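Local coordinates for protein Cif (Cell cycle inhibiting factor) (Escherichia coli, PDB 3EFY) that deamidates a specific glutamine of host NEDD8 to glutamate, thereby switching off cullin-RING ubiquitin ligases and inhibiting the host cell cycle, at residues C10-A14 / H66-V70; K19-K24 / N170-I175; K53-V59 / S160-Y166; D101-K106 / A134-I139. One frame throughout, in Å; residues are numbered along the deposited sequence.

Interaction 1 of 4, residues C10-A14 / H66-V70; sequences CGVTA and HAYIV
The catalytic centre of this papain-like deamidase domain is assembled where the first turn of helix 10-22, bearing C10, faces strand 66-72, bearing H66; Q86 completes the set of active-site residues. The short axes approach to 6.9 Å and diverge by 23°, so helix and strand run roughly parallel. C10 turns its sulfur between its own backbone N and carbonyl carbon (chi1 56°), which carries it toward the strand. There the backbone N of A67 gives C10 SG a weak hydrogen bond of 3.4 Å. The sulfur also sits at the edge of the H66 imidazole, 73° off the ring normal, with H66 ND1 3.8 Å from C10 SG and NE2, on the far side of the ring, bonded to Q86 OE1. Further along the helix, at G11 and A14, the fit is apolar: the CB of A67 lies 4.1 Å from G11 CA, and A14 CB meets the CD1 end of I69 at 3.9 Å. A water donates to both C10 O and A67 O, joining the two backbones. The placing of thiol beside imidazole is consistent with a cysteine-histidine pair of the papain type; the bond from NE2 to Q86 would be expected to limit rotation of the ring, whose ND1 lies on the sulfur side.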
loop_
_atom_site.group_PDB
_atom_site.type_symbol
_atom_site.label_atom_id
_atom_site.label_comp_id
_atom_site.label_asym_id
_atom_site.label_seq_id
_atom_site.Cartn_x
_atom_site.Cartn_y
_atom_site.Cartn_z
ATOM N N CYS A 10 -5.214 14.290 -6.418
ATOM C CA CYS A 10 -5.586 14.447 -5.008
ATOM C C CYS A 10 -6.295 13.190 -4.499
ATOM O O CYS A 10 -6.066 12.762 -3.324
ATOM C CB CYS A 10 -6.443 15.660 -4.737
ATOM S SG CYS A 10 -7.974 15.787 -5.678
ATOM N N GLY A 11 -7.159 12.612 -5.327
ATOM C CA GLY A 11 -7.930 11.432 -4.905
ATOM C C GLY A 11 -7.103 10.162 -4.774
ATOM O O GLY A 11 -7.312 9.344 -3.854
ATOM N N VAL A 12 -6.137 9.976 -5.680
ATOM C CA VAL A 12 -5.191 8.880 -5.612
ATOM C C VAL A 12 -4.318 8.986 -4.350
ATOM O O VAL A 12 -4.150 7.989 -3.629
ATOM C CB VAL A 12 -4.377 8.810 -6.899
ATOM C CG1 VAL A 12 -3.241 7.886 -6.751
ATOM C CG2 VAL A 12 -5.317 8.359 -8.044
ATOM N N THR A 13 -3.823 10.181 -4.052
ATOM C CA THR A 13 -3.078 10.415 -2.818
ATOM C C THR A 13 -3.925 10.099 -1.603
ATOM O O THR A 13 -3.477 9.361 -0.710
ATOM C CB THR A 13 -2.601 11.862 -2.767
ATOM O OG1 THR A 13 -1.661 12.049 -3.851
ATOM C CG2 THR A 13 -1.912 12.166 -1.443
ATOM N N ALA A 14 -5.128 10.616 -1.588
ATOM C CA ALA A 14 -6.044 10.357 -0.453
ATOM C C ALA A 14 -6.278 8.873 -0.242
ATOM O O ALA A 14 -6.246 8.368 0.897
ATOM C CB ALA A 14 -7.367 11.065 -0.650
ATOM N N HIS A 66 -11.800 18.903 -4.631
ATOM C CA HIS A 66 -10.569 18.507 -4.034
ATOM C C HIS A 66 -10.849 17.342 -3.042
ATOM O O HIS A 66 -11.959 17.224 -2.579
ATOM C CB HIS A 66 -10.039 19.721 -3.275
ATOM C CG HIS A 66 -8.673 19.525 -2.732
ATOM N ND1 HIS A 66 -7.726 18.785 -3.403
ATOM C CD2 HIS A 66 -8.075 19.982 -1.598
ATOM C CE1 HIS A 66 -6.636 18.736 -2.660
ATOM N NE2 HIS A 66 -6.799 19.497 -1.591
ATOM N N ALA A 67 -9.909 16.440 -2.906
ATOM C CA ALA A 67 -9.984 15.377 -1.881
ATOM C C ALA A 67 -8.781 15.443 -0.957
ATOM O O ALA A 67 -7.680 15.812 -1.362
ATOM C CB ALA A 67 -10.054 13.990 -2.548
ATOM N N TYR A 68 -8.960 15.027 0.305
ATOM C CA TYR A 68 -7.902 15.181 1.296
ATOM C C TYR A 68 -8.252 14.376 2.554
ATOM O O TYR A 68 -9.372 13.901 2.665
ATOM C CB TYR A 68 -7.668 16.673 1.634
ATOM C CG TYR A 68 -8.877 17.480 1.875
ATOM C CD1 TYR A 68 -9.418 17.623 3.159
ATOM C CD2 TYR A 68 -9.606 18.104 0.835
ATOM C CE1 TYR A 68 -10.557 18.401 3.381
ATOM C CE2 TYR A 68 -10.725 18.800 1.064
ATOM C CZ TYR A 68 -11.244 18.961 2.331
ATOM O OH TYR A 68 -12.381 19.726 2.511
ATOM N N ILE A 69 -7.296 14.263 3.466
ATOM C CA ILE A 69 -7.430 13.405 4.682
ATOM C C ILE A 69 -7.367 14.297 5.915
ATOM O O ILE A 69 -6.493 15.162 5.994
ATOM C CB ILE A 69 -6.326 12.403 4.753
ATOM C CG1 ILE A 69 -6.248 11.471 3.518
ATOM C CG2 ILE A 69 -6.488 11.552 6.035
ATOM C CD1 ILE A 69 -7.549 10.753 3.221
ATOM N N VAL A 70 -8.245 14.054 6.896
ATOM C CA VAL A 70 -8.168 14.681 8.220
ATOM C C VAL A 70 -7.924 13.552 9.217
ATOM O O VAL A 70 -8.680 12.564 9.259
ATOM C CB VAL A 70 -9.402 15.423 8.542
ATOM C CG1 VAL A 70 -9.295 16.047 9.976
ATOM C CG2 VAL A 70 -9.656 16.534 7.520
HETATM O O HOH W 1 -5.123 14.641 -1.342
#

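Interaction 2 of 4, residues K19-K24 / N170-I175; sequences KLFLDK and NIEKNI
The last turn of helix 10-22 meets the early part of helix 168-184 at close quarters, with F21 CA 4.6 Å from I171 CA and L20 CA 5.5 Å from N174 CA. This helix-to-helix contact is built around the C-terminal end of the first helix, where D23 is the first residue to leave helical phi/psi. N174 spans that end with its amide. Its ND2 donates 2.9 Å to L20 O and 3.0 Å to D23 O, both bonds nearly straight. Both acceptors lie within a few degrees of the amide plane, but the donor stands well above the carbonyl plane of L20. D23 O also accepts from K173 NZ, whose chain bends at chi3 and chi4 to carry the ammonium across to it, so this carbonyl is gripped by two donors. Beside these polar groups, I171 extends CG1 away from its backbone N (chi1 176°) and lays CD1 over the centre of the F21 ring, a CH-pi contact 9° off the ring normal. The same methyl reaches L20 CB, while L20 CD2 passes alongside N174 CB. The second subunit covers the flank, its L181 packing on L20 and its L188 on I171. The rotation of the N174 amide is fixed from both ends, by the two bonds from ND2 and by K173 NZ, which donates to N174 OD1 at 2.6 Å.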
loop_
_atom_site.group_PDB
_atom_site.type_symbol
_atom_site.label_atom_id
_atom_site.label_comp_id
_atom_site.label_asym_id
_atom_site.label_seq_id
_atom_site.Cartn_x
_atom_site.Cartn_y
_atom_site.Cartn_z
ATOM N N LYS A 19 -5.091 3.668 2.849
ATOM C CA LYS A 19 -4.495 2.317 2.900
ATOM C C LYS A 19 -3.361 2.265 3.950
ATOM O O LYS A 19 -3.238 1.285 4.715
ATOM C CB LYS A 19 -3.960 1.891 1.539
ATOM C CG LYS A 19 -5.061 1.706 0.497
ATOM C CD LYS A 19 -4.471 1.204 -0.825
ATOM C CE LYS A 19 -5.560 1.019 -1.923
ATOM N NZ LYS A 19 -4.935 0.820 -3.302
ATOM N N LEU A 20 -2.548 3.315 3.998
ATOM C CA LEU A 20 -1.474 3.378 4.996
ATOM C C LEU A 20 -2.001 3.312 6.404
ATOM O O LEU A 20 -1.416 2.660 7.277
ATOM C CB LEU A 20 -0.616 4.661 4.822
ATOM C CG LEU A 20 0.323 4.577 3.611
ATOM C CD1 LEU A 20 0.981 5.936 3.391
ATOM C CD2 LEU A 20 1.424 3.505 3.778
ATOM N N PHE A 21 -3.092 4.019 6.673
ATOM C CA PHE A 21 -3.657 3.999 8.030
ATOM C C PHE A 21 -4.351 2.704 8.392
ATOM O O PHE A 21 -4.349 2.317 9.557
ATOM C CB PHE A 21 -4.631 5.145 8.248
ATOM C CG PHE A 21 -3.937 6.451 8.626
ATOM C CD1 PHE A 21 -3.708 6.803 9.943
ATOM C CD2 PHE A 21 -3.430 7.298 7.660
ATOM C CE1 PHE A 21 -3.029 7.969 10.273
ATOM C CE2 PHE A 21 -2.769 8.440 7.995
ATOM C CZ PHE A 21 -2.552 8.794 9.296
ATOM N N LEU A 22 -4.999 2.086 7.421
ATOM C CA LEU A 22 -6.009 1.041 7.659
ATOM C C LEU A 22 -5.674 -0.376 7.262
ATOM O O LEU A 22 -6.233 -1.319 7.863
ATOM C CB LEU A 22 -7.312 1.430 6.980
ATOM C CG LEU A 22 -7.876 2.782 7.389
ATOM C CD1 LEU A 22 -9.130 3.202 6.556
ATOM C CD2 LEU A 22 -8.226 2.830 8.897
ATOM N N ASP A 23 -4.793 -0.571 6.289
ATOM C CA ASP A 23 -4.565 -1.919 5.786
ATOM C C ASP A 23 -3.852 -2.781 6.815
ATOM O O ASP A 23 -2.916 -2.354 7.481
ATOM C CB ASP A 23 -3.790 -1.907 4.497
ATOM C CG ASP A 23 -4.630 -1.479 3.282
ATOM O OD1 ASP A 23 -5.781 -1.107 3.463
ATOM O OD2 ASP A 23 -4.085 -1.502 2.162
ATOM N N LYS A 24 -4.340 -4.000 6.950
ATOM C CA LYS A 24 -3.782 -4.953 7.883
ATOM C C LYS A 24 -4.153 -6.341 7.445
ATOM O O LYS A 24 -4.825 -6.510 6.460
ATOM C CB LYS A 24 -4.290 -4.637 9.292
ATOM C CG LYS A 24 -5.710 -4.718 9.476
ATOM C CD LYS A 24 -6.148 -4.136 10.807
ATOM C CE LYS A 24 -7.580 -4.544 11.126
ATOM N NZ LYS A 24 -8.701 -4.032 10.245
ATOM N N ASN A 170 -0.601 0.307 13.410
ATOM C CA ASN A 170 -0.750 -0.086 12.048
ATOM C C ASN A 170 -0.157 0.929 11.058
ATOM O O ASN A 170 0.496 0.560 10.064
ATOM C CB ASN A 170 -2.207 -0.268 11.767
ATOM C CG ASN A 170 -2.428 -1.044 10.592
ATOM O OD1 ASN A 170 -3.021 -0.572 9.614
ATOM N ND2 ASN A 170 -1.937 -2.282 10.620
ATOM N N ILE A 171 -0.400 2.201 11.322
ATOM C CA ILE A 171 0.178 3.250 10.447
ATOM C C ILE A 171 1.701 3.144 10.519
ATOM O O ILE A 171 2.391 3.231 9.490
ATOM C CB ILE A 171 -0.406 4.671 10.719
ATOM C CG1 ILE A 171 0.283 5.749 9.853
ATOM C CG2 ILE A 171 -0.255 5.110 12.179
ATOM C CD1 ILE A 171 0.154 5.541 8.346
ATOM N N GLU A 172 2.228 2.889 11.716
ATOM C CA GLU A 172 3.672 2.784 11.884
ATOM C C GLU A 172 4.207 1.644 11.051
ATOM O O GLU A 172 5.171 1.833 10.341
ATOM C CB GLU A 172 4.053 2.565 13.357
ATOM C CG GLU A 172 3.881 3.741 14.261
ATOM C CD GLU A 172 4.063 3.382 15.742
ATOM O OE1 GLU A 172 3.754 4.255 16.576
ATOM O OE2 GLU A 172 4.510 2.242 16.058
ATOM N N LYS A 173 3.583 0.457 11.127
ATOM C CA LYS A 173 3.994 -0.708 10.376
ATOM C C LYS A 173 3.914 -0.449 8.870
ATOM O O LYS A 173 4.838 -0.776 8.133
ATOM C CB LYS A 173 3.110 -1.908 10.724
ATOM C CG LYS A 173 3.195 -3.076 9.743
ATOM C CD LYS A 173 2.003 -4.083 9.828
ATOM C CE LYS A 173 0.550 -3.437 9.663
ATOM N NZ LYS A 173 -0.105 -3.452 8.282
ATOM N N ASN A 174 2.814 0.156 8.407
ATOM C CA ASN A 174 2.687 0.420 6.979
ATOM C C ASN A 174 3.670 1.440 6.402
ATOM O O ASN A 174 4.060 1.341 5.247
ATOM C CB ASN A 174 1.236 0.784 6.619
ATOM C CG ASN A 174 0.291 -0.425 6.751
ATOM O OD1 ASN A 174 0.724 -1.577 6.643
ATOM N ND2 ASN A 174 -0.985 -0.163 6.979
ATOM N N ILE A 175 4.087 2.405 7.217
ATOM C CA ILE A 175 5.099 3.369 6.765
ATOM C C ILE A 175 6.431 2.661 6.641
ATOM O O ILE A 175 7.141 2.884 5.688
ATOM C CB ILE A 175 5.215 4.560 7.685
ATOM C CG1 ILE A 175 3.960 5.438 7.573
ATOM C CG2 ILE A 175 6.475 5.409 7.318
ATOM C CD1 ILE A 175 3.822 6.461 8.685
HETATM O O HOH W 2 -0.712 -3.656 5.567
#

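Interaction 3 of 4, residues K53-V59 / S160-Y166; sequences KSFVLRV and SFQLFEY
Y166 lays one face of its phenol ring over S54, whose CB stands 3.9 Å from the ring centroid and 22° off its normal, a CH-pi contact. S54 OG lies over the same ring and donates 2.8 Å to Y166 O, so S54 is held by both the ring and the main chain of Y166. In-plane at the ring's edge are the backbone C of F55 and N of V56, and the phenol OH continues to D71 OD1. These residues belong to neighbouring antiparallel strands of the central sheet, 54-61 and the outermost strand 159-166, whose short axes come within 4.5 Å at 151°. V56 with F164 and R58 with Q162 are hydrogen-bonded pairs; V56 N reaches F164 O at 2.8 Å and R58 N reaches Q162 O at 2.8 Å. Non-hydrogen-bonded pairs alternate with them, L57 with L163 between the two, F55 with E165 and V59 with F161 outside. On their face of the sheet L57 CD1 touches F161 CD1 at 3.8 Å, and V59 runs beside the same ring with CG1 3.7 Å from F161 CE1; helix 39-47 covers this side through L42. On the other face R58 and Q162 extend in the same direction, their polar ends bound to N15 and to Y29 and F31. At the strand end K53 lies across E165, with NZ and OE1 4.1 Å apart. These opposite charges probably attract through the water that K53 NZ and E165 OE1 share, rather than through a direct bridge, whereas the centre of the strand pair relies on backbone bonds and apolar cover.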
loop_
_atom_site.group_PDB
_atom_site.type_symbol
_atom_site.label_atom_id
_atom_site.label_comp_id
_atom_site.label_asym_id
_atom_site.label_seq_id
_atom_site.Cartn_x
_atom_site.Cartn_y
_atom_site.Cartn_z
ATOM N N LYS A 53 -10.045 7.053 21.170
ATOM C CA LYS A 53 -9.743 6.389 19.894
ATOM C C LYS A 53 -9.264 7.449 18.897
ATOM O O LYS A 53 -9.576 8.618 19.033
ATOM C CB LYS A 53 -10.996 5.718 19.377
ATOM C CG LYS A 53 -11.514 4.501 20.235
ATOM C CD LYS A 53 -12.841 4.037 19.670
ATOM C CE LYS A 53 -13.654 3.062 20.551
ATOM N NZ LYS A 53 -15.006 2.750 19.909
ATOM N N SER A 54 -8.532 6.989 17.896
ATOM C CA SER A 54 -8.074 7.822 16.791
ATOM C C SER A 54 -8.823 7.461 15.501
ATOM O O SER A 54 -9.172 6.300 15.277
ATOM C CB SER A 54 -6.583 7.683 16.618
ATOM O OG SER A 54 -6.174 6.355 16.551
ATOM N N PHE A 55 -9.036 8.456 14.644
ATOM C CA PHE A 55 -9.834 8.253 13.426
ATOM C C PHE A 55 -9.202 8.961 12.259
ATOM O O PHE A 55 -8.509 9.960 12.415
ATOM C CB PHE A 55 -11.234 8.855 13.586
ATOM C CG PHE A 55 -12.047 8.194 14.661
ATOM C CD1 PHE A 55 -12.905 7.154 14.338
ATOM C CD2 PHE A 55 -11.953 8.624 15.980
ATOM C CE1 PHE A 55 -13.678 6.518 15.347
ATOM C CE2 PHE A 55 -12.705 8.023 16.984
ATOM C CZ PHE A 55 -13.569 6.961 16.660
ATOM N N VAL A 56 -9.440 8.401 11.090
ATOM C CA VAL A 56 -9.065 9.070 9.835
ATOM C C VAL A 56 -10.320 9.319 9.009
ATOM O O VAL A 56 -11.191 8.432 8.895
ATOM C CB VAL A 56 -7.982 8.238 9.116
ATOM C CG1 VAL A 56 -8.380 6.775 8.771
ATOM C CG2 VAL A 56 -7.510 8.973 7.946
ATOM N N LEU A 57 -10.412 10.515 8.450
ATOM C CA LEU A 57 -11.526 10.990 7.689
ATOM C C LEU A 57 -11.087 11.315 6.275
ATOM O O LEU A 57 -10.219 12.213 6.063
ATOM C CB LEU A 57 -12.114 12.230 8.343
ATOM C CG LEU A 57 -13.274 12.932 7.699
ATOM C CD1 LEU A 57 -14.582 12.097 7.827
ATOM C CD2 LEU A 57 -13.491 14.308 8.377
ATOM N N ARG A 58 -11.671 10.590 5.300
ATOM C CA ARG A 58 -11.427 10.926 3.886
ATOM C C ARG A 58 -12.506 11.872 3.406
ATOM O O ARG A 58 -13.694 11.593 3.566
ATOM C CB ARG A 58 -11.418 9.675 2.998
ATOM C CG ARG A 58 -10.947 10.009 1.586
ATOM C CD ARG A 58 -11.312 8.886 0.654
ATOM N NE ARG A 58 -10.758 9.055 -0.693
ATOM C CZ ARG A 58 -11.171 9.941 -1.598
ATOM N NH1 ARG A 58 -12.136 10.800 -1.324
ATOM N NH2 ARG A 58 -10.588 9.981 -2.796
ATOM N N VAL A 59 -12.107 13.037 2.892
ATOM C CA VAL A 59 -13.007 14.045 2.421
ATOM C C VAL A 59 -13.008 14.172 0.904
ATOM O O VAL A 59 -11.972 14.412 0.303
ATOM C CB VAL A 59 -12.624 15.459 2.956
ATOM C CG1 VAL A 59 -13.701 16.475 2.575
ATOM C CG2 VAL A 59 -12.396 15.386 4.513
ATOM N N SER A 160 -18.816 14.277 0.459
ATOM C CA SER A 160 -18.951 12.844 0.799
ATOM C C SER A 160 -17.741 12.490 1.667
ATOM O O SER A 160 -16.616 12.846 1.319
ATOM C CB SER A 160 -18.872 12.012 -0.469
ATOM O OG SER A 160 -18.975 10.621 -0.233
ATOM N N PHE A 161 -17.972 11.779 2.764
ATOM C CA PHE A 161 -16.930 11.435 3.701
ATOM C C PHE A 161 -16.845 9.935 3.889
ATOM O O PHE A 161 -17.826 9.205 3.721
ATOM C CB PHE A 161 -17.217 12.036 5.058
ATOM C CG PHE A 161 -17.311 13.539 5.051
ATOM C CD1 PHE A 161 -16.148 14.299 5.134
ATOM C CD2 PHE A 161 -18.540 14.177 4.985
ATOM C CE1 PHE A 161 -16.226 15.701 5.142
ATOM C CE2 PHE A 161 -18.628 15.552 5.025
ATOM C CZ PHE A 161 -17.459 16.313 5.089
ATOM N N GLN A 162 -15.656 9.472 4.270
ATOM C CA GLN A 162 -15.474 8.106 4.810
ATOM C C GLN A 162 -14.721 8.243 6.123
ATOM O O GLN A 162 -13.728 8.997 6.204
ATOM C CB GLN A 162 -14.694 7.209 3.868
ATOM C CG GLN A 162 -15.387 7.064 2.502
ATOM C CD GLN A 162 -14.612 6.212 1.530
ATOM O OE1 GLN A 162 -13.510 5.723 1.837
ATOM N NE2 GLN A 162 -15.197 5.986 0.344
ATOM N N LEU A 163 -15.222 7.564 7.168
ATOM C CA LEU A 163 -14.658 7.718 8.511
ATOM C C LEU A 163 -14.303 6.337 9.077
ATOM O O LEU A 163 -15.189 5.450 9.140
ATOM C CB LEU A 163 -15.656 8.382 9.410
ATOM C CG LEU A 163 -15.311 8.632 10.858
ATOM C CD1 LEU A 163 -14.045 9.522 10.990
ATOM C CD2 LEU A 163 -16.533 9.274 11.556
ATOM N N PHE A 164 -13.077 6.161 9.492
ATOM C CA PHE A 164 -12.603 4.903 10.041
ATOM C C PHE A 164 -11.798 5.102 11.324
ATOM O O PHE A 164 -10.981 6.027 11.420
ATOM C CB PHE A 164 -11.675 4.177 9.066
ATOM C CG PHE A 164 -12.322 3.649 7.816
ATOM C CD1 PHE A 164 -12.552 4.478 6.739
ATOM C CD2 PHE A 164 -12.599 2.298 7.679
ATOM C CE1 PHE A 164 -13.076 3.974 5.542
ATOM C CE2 PHE A 164 -13.123 1.798 6.467
ATOM C CZ PHE A 164 -13.356 2.672 5.410
ATOM N N GLU A 165 -11.939 4.188 12.304
ATOM C CA GLU A 165 -10.978 4.124 13.383
ATOM C C GLU A 165 -9.652 3.558 12.903
ATOM O O GLU A 165 -9.641 2.674 12.039
ATOM C CB GLU A 165 -11.564 3.250 14.517
ATOM C CG GLU A 165 -10.670 3.223 15.744
ATOM C CD GLU A 165 -11.172 2.336 16.892
ATOM O OE1 GLU A 165 -12.359 1.874 16.839
ATOM O OE2 GLU A 165 -10.329 2.138 17.834
ATOM N N TYR A 166 -8.528 4.058 13.414
ATOM C CA TYR A 166 -7.255 3.446 13.134
ATOM C C TYR A 166 -6.453 3.207 14.405
ATOM O O TYR A 166 -6.735 3.843 15.426
ATOM C CB TYR A 166 -6.442 4.295 12.156
ATOM C CG TYR A 166 -5.810 5.570 12.686
ATOM C CD1 TYR A 166 -4.524 5.567 13.266
ATOM C CD2 TYR A 166 -6.469 6.782 12.598
ATOM C CE1 TYR A 166 -3.947 6.703 13.700
ATOM C CE2 TYR A 166 -5.889 7.942 13.036
ATOM C CZ TYR A 166 -4.612 7.919 13.589
ATOM O OH TYR A 166 -3.971 9.073 14.031
HETATM O O HOH W 3 -14.153 0.898 18.527
HETATM O O HOH W 4 -8.114 3.951 17.876
#

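Interaction 4 of 4, residues D101-K106 / A134-I139; sequences DWMTHK and ATLFDI
T135, in the last turn of helix 130-137, presents its backbone O to K106 NZ at 2.9 Å, the donor standing 42° above the carbonyl plane. L136 follows with its carbonyl at the indole of W102, where L136 O is 3.4 Å from W102 CH2. The next carbonyl, F137 O, comes 3.6 Å from W102 CZ3 and also accepts from the side-chain nitrogen of the active-site residue Q86, while the F137 ring packs edge-to-face against Y68. D138, where the chain leaves helical phi/psi, turns its O to K106 NZ at 2.8 Å; the C=O...N angle of 166° makes this approach almost head-on. Its carboxylate goes elsewhere, to R95. I139 then closes the contact: its CA lies 3.9 Å from W102 CZ3, near the indole plane, and CD1 extends to D101 O at 3.7 Å, with CG1 anti to its backbone N (chi1 -162°). K106 reaches both carbonyls through a chain extended beyond CG, and its CB covers one face of the W102 ring, offset toward the rim. The indole NE1 donates to L84 O, fixing the ring from the strand side. The ends of helices 99-103 and 130-137 are thus joined beside the catalytic site. With a cationic group on two main-chain oxygens at a helix C-terminal end, the positive charge of K106 would be expected to be stabilised by the helix dipole as well as by the two hydrogen bonds.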
loop_
_atom_site.group_PDB
_atom_site.type_symbol
_atom_site.label_atom_id
_atom_site.label_comp_id
_atom_site.label_asym_id
_atom_site.label_seq_id
_atom_site.Cartn_x
_atom_site.Cartn_y
_atom_site.Cartn_z
ATOM N N ASP A 101 5.991 18.292 -0.425
ATOM C CA ASP A 101 6.120 19.685 0.003
ATOM C C ASP A 101 5.154 20.026 1.127
ATOM O O ASP A 101 5.555 20.588 2.151
ATOM C CB ASP A 101 5.949 20.604 -1.177
ATOM C CG ASP A 101 7.050 20.423 -2.222
ATOM O OD1 ASP A 101 8.201 20.036 -1.842
ATOM O OD2 ASP A 101 6.745 20.606 -3.423
ATOM N N TRP A 102 3.881 19.627 0.973
ATOM C CA TRP A 102 2.898 19.838 2.017
ATOM C C TRP A 102 3.361 19.174 3.332
ATOM O O TRP A 102 3.279 19.777 4.427
ATOM C CB TRP A 102 1.531 19.293 1.566
ATOM C CG TRP A 102 0.459 19.466 2.589
ATOM C CD1 TRP A 102 -0.040 18.476 3.408
ATOM C CD2 TRP A 102 -0.193 20.680 2.991
ATOM N NE1 TRP A 102 -0.987 19.006 4.237
ATOM C CE2 TRP A 102 -1.096 20.357 4.023
ATOM C CE3 TRP A 102 -0.106 22.024 2.597
ATOM C CZ2 TRP A 102 -1.890 21.329 4.638
ATOM C CZ3 TRP A 102 -0.921 22.961 3.164
ATOM C CH2 TRP A 102 -1.822 22.623 4.178
ATOM N N MET A 103 3.799 17.922 3.248
ATOM C CA MET A 103 4.029 17.111 4.440
ATOM C C MET A 103 5.281 17.537 5.212
ATOM O O MET A 103 5.341 17.346 6.455
ATOM C CB MET A 103 4.078 15.633 4.122
ATOM C CG MET A 103 2.758 15.106 3.529
ATOM S SD MET A 103 1.410 15.147 4.749
ATOM C CE MET A 103 1.843 13.753 5.714
ATOM N N THR A 104 6.209 18.136 4.479
ATOM C CA THR A 104 7.500 18.566 5.073
ATOM C C THR A 104 7.469 20.026 5.531
ATOM O O THR A 104 8.503 20.560 5.999
ATOM C CB THR A 104 8.701 18.234 4.119
ATOM O OG1 THR A 104 8.596 18.895 2.859
ATOM C CG2 THR A 104 8.832 16.719 3.889
ATOM N N HIS A 105 6.327 20.690 5.374
ATOM C CA HIS A 105 6.156 22.057 5.754
ATOM C C HIS A 105 4.850 22.121 6.575
ATOM O O HIS A 105 4.819 21.681 7.706
ATOM C CB HIS A 105 6.302 23.002 4.523
ATOM C CG HIS A 105 7.650 22.885 3.860
ATOM N ND1 HIS A 105 7.897 21.990 2.849
ATOM C CD2 HIS A 105 8.858 23.446 4.162
ATOM C CE1 HIS A 105 9.179 22.039 2.511
ATOM N NE2 HIS A 105 9.784 22.918 3.293
ATOM N N LYS A 106 3.785 22.603 6.026
ATOM C CA LYS A 106 2.622 22.935 6.804
ATOM C C LYS A 106 1.920 21.782 7.533
ATOM O O LYS A 106 1.384 21.963 8.619
ATOM C CB LYS A 106 1.664 23.671 5.898
ATOM C CG LYS A 106 0.519 24.330 6.597
ATOM C CD LYS A 106 0.002 25.473 5.794
ATOM C CE LYS A 106 -1.319 25.985 6.286
ATOM N NZ LYS A 106 -1.696 27.260 5.593
ATOM N N ALA A 134 -7.573 29.545 2.174
ATOM C CA ALA A 134 -6.120 29.654 2.158
ATOM C C ALA A 134 -5.450 29.212 3.420
ATOM O O ALA A 134 -4.403 28.560 3.386
ATOM C CB ALA A 134 -5.681 31.087 1.846
ATOM N N THR A 135 -6.039 29.551 4.563
ATOM C CA THR A 135 -5.483 29.164 5.862
ATOM C C THR A 135 -5.412 27.646 6.034
ATOM O O THR A 135 -4.439 27.119 6.517
ATOM C CB THR A 135 -6.245 29.779 7.014
ATOM O OG1 THR A 135 -6.025 31.208 6.985
ATOM C CG2 THR A 135 -5.739 29.261 8.344
ATOM N N LEU A 136 -6.422 26.969 5.521
ATOM C CA LEU A 136 -6.484 25.500 5.630
ATOM C C LEU A 136 -5.651 24.770 4.568
ATOM O O LEU A 136 -4.991 23.778 4.876
ATOM C CB LEU A 136 -7.931 25.028 5.568
ATOM C CG LEU A 136 -8.772 25.369 6.811
ATOM C CD1 LEU A 136 -10.281 25.196 6.552
ATOM C CD2 LEU A 136 -8.254 24.506 8.016
ATOM N N PHE A 137 -5.705 25.251 3.313
ATOM C CA PHE A 137 -5.269 24.415 2.197
ATOM C C PHE A 137 -4.024 24.904 1.448
ATOM O O PHE A 137 -3.369 24.115 0.785
ATOM C CB PHE A 137 -6.405 24.242 1.180
ATOM C CG PHE A 137 -7.617 23.511 1.724
ATOM C CD1 PHE A 137 -7.587 22.132 1.855
ATOM C CD2 PHE A 137 -8.762 24.196 2.078
ATOM C CE1 PHE A 137 -8.696 21.457 2.408
ATOM C CE2 PHE A 137 -9.848 23.534 2.592
ATOM C CZ PHE A 137 -9.803 22.157 2.767
ATOM N N ASP A 138 -3.726 26.214 1.542
ATOM C CA ASP A 138 -2.557 26.761 0.834
ATOM C C ASP A 138 -1.262 26.646 1.652
ATOM O O ASP A 138 -1.231 26.960 2.830
ATOM C CB ASP A 138 -2.829 28.196 0.383
ATOM C CG ASP A 138 -1.752 28.684 -0.601
ATOM O OD1 ASP A 138 -1.768 28.262 -1.778
ATOM O OD2 ASP A 138 -0.806 29.352 -0.140
ATOM N N ILE A 139 -0.180 26.205 1.025
ATOM C CA ILE A 139 1.066 25.942 1.718
ATOM C C ILE A 139 1.632 27.204 2.420
ATOM O O ILE A 139 2.285 27.108 3.456
ATOM C CB ILE A 139 2.110 25.294 0.785
ATOM C CG1 ILE A 139 3.216 24.622 1.610
ATOM C CG2 ILE A 139 2.586 26.297 -0.285
ATOM C CD1 ILE A 139 4.198 23.747 0.868
#

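Overall arrangement
From the N terminus, helix 10-22 enters two contacts: interaction 1 closes a loop to strand 66-72, and interaction 2 a much longer one to helix 168-184. Strand 54-61 begins interaction 3, which closes only at strand 159-166, so interactions 1 and 3 cross, as do 1 and 2. Interaction 3 lies wholly within the span of interaction 2, and interaction 4, between 101-106 and 134-139, lies within both and comes after interaction 1 in series. Strands 54-61 and 66-72 are sheet neighbours, joining interactions 1 and 3 directly; L22 and F21 link 2 to 3, and F137 against Y68 links 4 to 1. Interactions 3 and 4 flank the chain's centre on opposite sides.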